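Side-chain contacts in hyperosmolarity resistance protein Emb (Staphylococcus epidermidis, PDB 6GV5), which is a giant extracellular matrix binding protein that mediates adherence of the bacterium to surface-immobilized fibronectin: residues T105-S108 and T109-N112; R40-V43 and A44-L47. All blocks are in the same frame, centred on the assembly; numbering follows the deposited sequence.

Contact 1 of 2, residues T105-S108 and T109-N112; sequences TISS and TDIN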
loop_
_atom_site.group_PDB
_atom_site.type_symbol
_atom_site.label_atom_id
_atom_site.label_comp_id
_atom_site.label_asym_id
_atom_site.label_seq_id
_atom_site.Cartn_x
_atom_site.Cartn_y
_atom_site.Cartn_z
ATOM N N THR A 105 8.251 3.026 0.912
ATOM C CA THR A 105 8.496 1.810 0.155
ATOM C C THR A 105 7.494 1.697 -0.988
ATOM O O THR A 105 6.301 1.974 -0.831
ATOM C CB THR A 105 8.402 0.579 1.061
ATOM O OG1 THR A 105 8.582 -0.606 0.278
ATOM C CG2 THR A 105 7.051 0.527 1.770
ATOM N N ILE A 106 7.994 1.322 -2.159
ATOM C CA ILE A 106 7.145 0.935 -3.274
ATOM C C ILE A 106 7.259 -0.565 -3.537
ATOM O O ILE A 106 6.956 -1.031 -4.634
ATOM C CB ILE A 106 7.460 1.756 -4.536
ATOM C CG1 ILE A 106 8.962 1.752 -4.813
ATOM C CG2 ILE A 106 6.935 3.182 -4.376
ATOM C CD1 ILE A 106 9.309 2.008 -6.265
ATOM N N SER A 107 7.698 -1.322 -2.529
ATOM C CA SER A 107 7.834 -2.768 -2.628
ATOM C C SER A 107 6.524 -3.412 -2.195
ATOM O O SER A 107 6.145 -3.337 -1.021
ATOM C CB SER A 107 8.982 -3.275 -1.762
ATOM O OG SER A 107 8.896 -4.680 -1.605
ATOM N N SER A 108 5.841 -4.053 -3.140
ATOM C CA SER A 108 4.575 -4.700 -2.822
ATOM C C SER A 108 4.769 -5.852 -1.846
ATOM O O SER A 108 3.870 -6.146 -1.051
ATOM C CB SER A 108 3.903 -5.191 -4.104
ATOM O OG SER A 108 4.764 -6.055 -4.825
ATOM N N THR A 109 5.933 -6.505 -1.875
ATOM C CA THR A 109 6.170 -7.606 -0.946
ATOM C C THR A 109 6.276 -7.102 0.487
ATOM O O THR A 109 5.771 -7.749 1.411
ATOM C CB THR A 109 7.431 -8.375 -1.340
ATOM O OG1 THR A 109 8.518 -7.464 -1.537
ATOM C CG2 THR A 109 7.176 -9.155 -2.616
ATOM N N ASP A 110 6.943 -5.962 0.693
ATOM C CA ASP A 110 7.001 -5.365 2.022
ATOM C C ASP A 110 5.605 -5.000 2.514
ATOM O O ASP A 110 5.266 -5.220 3.685
ATOM C CB ASP A 110 7.889 -4.118 2.011
ATOM C CG ASP A 110 9.356 -4.438 1.780
ATOM O OD1 ASP A 110 9.810 -5.524 2.200
ATOM O OD2 ASP A 110 10.058 -3.590 1.182
ATOM N N ILE A 111 4.789 -4.414 1.633
ATOM C CA ILE A 111 3.413 -4.080 1.992
ATOM C C ILE A 111 2.632 -5.347 2.312
ATOM O O ILE A 111 1.907 -5.424 3.312
ATOM C CB ILE A 111 2.741 -3.288 0.856
ATOM C CG1 ILE A 111 3.507 -1.997 0.578
ATOM C CG2 ILE A 111 1.279 -3.010 1.189
ATOM C CD1 ILE A 111 3.614 -1.083 1.749
ATOM N N ASN A 112 2.763 -6.366 1.464
ATOM C CA ASN A 112 1.999 -7.584 1.685
ATOM C C ASN A 112 2.382 -8.219 3.014
ATOM O O ASN A 112 1.516 -8.725 3.738
ATOM C CB ASN A 112 2.211 -8.565 0.532
ATOM C CG ASN A 112 1.169 -9.663 0.514
ATOM O OD1 ASN A 112 -0.024 -9.397 0.356
ATOM N ND2 ASN A 112 1.612 -10.904 0.685
#
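Ser-107 is the N-cap of helix 108-123, and its hydroxyl turns toward the backbone N-H groups of the first turn. Its OG accepts from the backbone N of Asp-110 at 3.3 Å in a nearly straight bond (167° at the hydrogen), the capping bond proper. What places the oxygen there is a chi1 of 166°, which swings OG away from the residue's own N and over the helix end. The same OG takes a second, shorter bond of 2.8 Å from Thr-109 OG1, so two donors grip it. Just upstream, Thr-105 makes an ST turn: its OG1 accepts from Ser-107 N at 3.0 Å and also donates weakly to Asp-110 OD2 at 3.4 Å. The Asp-110 carboxylate lies beside Ser-107, with OD2 3.2 Å from Ser-107 CB; its negative charge would probably suit the positive end of the helix dipole. On the apolar side Thr-105 CG2 meets Ile-111 CD1 at 3.8 Å, the two side chains running past each other in opposite directions. Ile-111 turns inward onto Lys-56 and Met-57 of helix 40-65, where Ser-108 rests on Phe-52 and Asn-112 OD1 accepts from Lys-56 NZ.

Contact 2 of 2, residues R40-V43 and A44-L47; sequences RANV and AKQL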
loop_
_atom_site.group_PDB
_atom_site.type_symbol
_atom_site.label_atom_id
_atom_site.label_comp_id
_atom_site.label_asym_id
_atom_site.label_seq_id
_atom_site.Cartn_x
_atom_site.Cartn_y
_atom_site.Cartn_z
ATOM N N ARG A 40 8.123 2.256 -24.301
ATOM C CA ARG A 40 6.728 2.116 -23.901
ATOM C C ARG A 40 6.492 0.799 -23.174
ATOM O O ARG A 40 5.684 0.736 -22.240
ATOM C CB ARG A 40 5.820 2.231 -25.122
ATOM C CG ARG A 40 5.641 3.657 -25.617
ATOM C CD ARG A 40 4.795 3.689 -26.872
ATOM N NE ARG A 40 5.530 3.167 -28.021
ATOM C CZ ARG A 40 4.958 2.733 -29.138
ATOM N NH1 ARG A 40 3.639 2.750 -29.264
ATOM N NH2 ARG A 40 5.715 2.281 -30.129
ATOM N N ALA A 41 7.176 -0.268 -23.587
ATOM C CA ALA A 41 7.042 -1.532 -22.875
ATOM C C ALA A 41 7.423 -1.371 -21.409
ATOM O O ALA A 41 6.729 -1.879 -20.520
ATOM C CB ALA A 41 7.905 -2.604 -23.545
ATOM N N ASN A 42 8.511 -0.647 -21.135
ATOM C CA ASN A 42 8.948 -0.460 -19.756
ATOM C C ASN A 42 7.992 0.446 -18.992
ATOM O O ASN A 42 7.773 0.253 -17.788
ATOM C CB ASN A 42 10.363 0.118 -19.722
ATOM C CG ASN A 42 11.426 -0.932 -19.974
ATOM O OD1 ASN A 42 11.188 -2.129 -19.813
ATOM N ND2 ASN A 42 12.616 -0.485 -20.365
ATOM N N VAL A 43 7.421 1.449 -19.664
ATOM C CA VAL A 43 6.412 2.284 -19.021
ATOM C C VAL A 43 5.223 1.433 -18.601
ATOM O O VAL A 43 4.692 1.584 -17.495
ATOM C CB VAL A 43 5.973 3.430 -19.951
ATOM C CG1 VAL A 43 4.768 4.164 -19.368
ATOM C CG2 VAL A 43 7.132 4.395 -20.178
ATOM N N ALA A 44 4.795 0.516 -19.470
ATOM C CA ALA A 44 3.650 -0.331 -19.146
ATOM C C ALA A 44 3.965 -1.261 -17.982
ATOM O O ALA A 44 3.097 -1.520 -17.141
ATOM C CB ALA A 44 3.232 -1.141 -20.375
ATOM N N LYS A 45 5.195 -1.782 -17.927
ATOM C CA LYS A 45 5.595 -2.629 -16.809
ATOM C C LYS A 45 5.521 -1.856 -15.501
ATOM O O LYS A 45 5.008 -2.354 -14.491
ATOM C CB LYS A 45 7.014 -3.158 -17.020
ATOM C CG LYS A 45 7.194 -4.075 -18.215
ATOM C CD LYS A 45 8.674 -4.375 -18.439
ATOM C CE LYS A 45 8.915 -5.063 -19.775
ATOM N NZ LYS A 45 10.368 -5.128 -20.109
ATOM N N GLN A 46 6.040 -0.627 -15.499
ATOM C CA GLN A 46 6.033 0.174 -14.280
ATOM C C GLN A 46 4.620 0.601 -13.903
ATOM O O GLN A 46 4.301 0.681 -12.711
ATOM C CB GLN A 46 6.942 1.389 -14.454
ATOM C CG GLN A 46 8.417 1.034 -14.562
ATOM C CD GLN A 46 8.924 0.300 -13.334
ATOM O OE1 GLN A 46 8.439 0.525 -12.222
ATOM N NE2 GLN A 46 9.894 -0.587 -13.527
ATOM N N LEU A 47 3.761 0.872 -14.890
ATOM C CA LEU A 47 2.369 1.187 -14.585
ATOM C C LEU A 47 1.653 -0.027 -14.010
ATOM O O LEU A 47 0.846 0.103 -13.082
ATOM C CB LEU A 47 1.655 1.685 -15.841
ATOM C CG LEU A 47 0.168 1.993 -15.679
ATOM C CD1 LEU A 47 -0.070 3.118 -14.670
ATOM C CD2 LEU A 47 -0.447 2.347 -17.028
#
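Asn-42 and Lys-45 make the one side-chain hydrogen bond here, three residues apart near the start of helix 40-65. Lys-45 NZ donates to Asn-42 OD1 at 3.1 Å and lies almost in line with the amide C=O, at 166°. The lysine gets there by a chain that is stretched out beyond CG, while its chi1 of -64° sets CG beside its own backbone N and turns the chain back toward the preceding turn. Asn-42 leaves the backbone pointing away from 44-47, but its amide end comes back to meet the lysine, and the two side chains cross at a slant.

Carbon-to-oxygen contacts accompany this bond. The methylenes of Lys-45 lie over the turn before it, with CG 3.2 Å from Ala-41 O and CD 3.6 Å from Asn-42 OD1. Gln-46 bends at chi2, and its CG comes within 3.4 Å of Asn-42 O; the end of the side chain leads away, and Gln-46 touches Ile-33 and Ile-34 of helix 24-35.

The backbone bonds are those of a regular alpha helix: Ala-44 N to Arg-40 O at 2.9 Å, then Lys-45 N to Ala-41 O, Gln-46 N to Asn-42 O and Leu-47 N to Val-43 O in succession. Val-43 is the buried member, facing Leu-5 of helix 2-18, and Leu-47 touches Gln-15 of that helix.

Chemically, then, the turn is two-faced: Val-43 packs inward, whereas the ammonium of Lys-45, an exposed residue, is held by a neutral amide oxygen, a polar link that leaves its positive charge uncompensated by this partner.

In the fold
Both contacts are local and lie at the surface, each with one buried residue, and both belong to the starts of helices. The centre of contact 1 lies about 7 Å from the centre of the chain, and the contact holds the loop before helix 108-123 to that helix's first turn; that of contact 2 lies about 20 Å out, wholly within helix 40-65. That long helix joins them, since residues further along it receive the side chains of contact 1, while contact 2 uses its opening turns against helices 2-18 and 24-35. Hydroxyls and backbone N-H groups do the work at the cap, with a carboxylate only weakly engaged; a lysine and an amide do it on the helix flank.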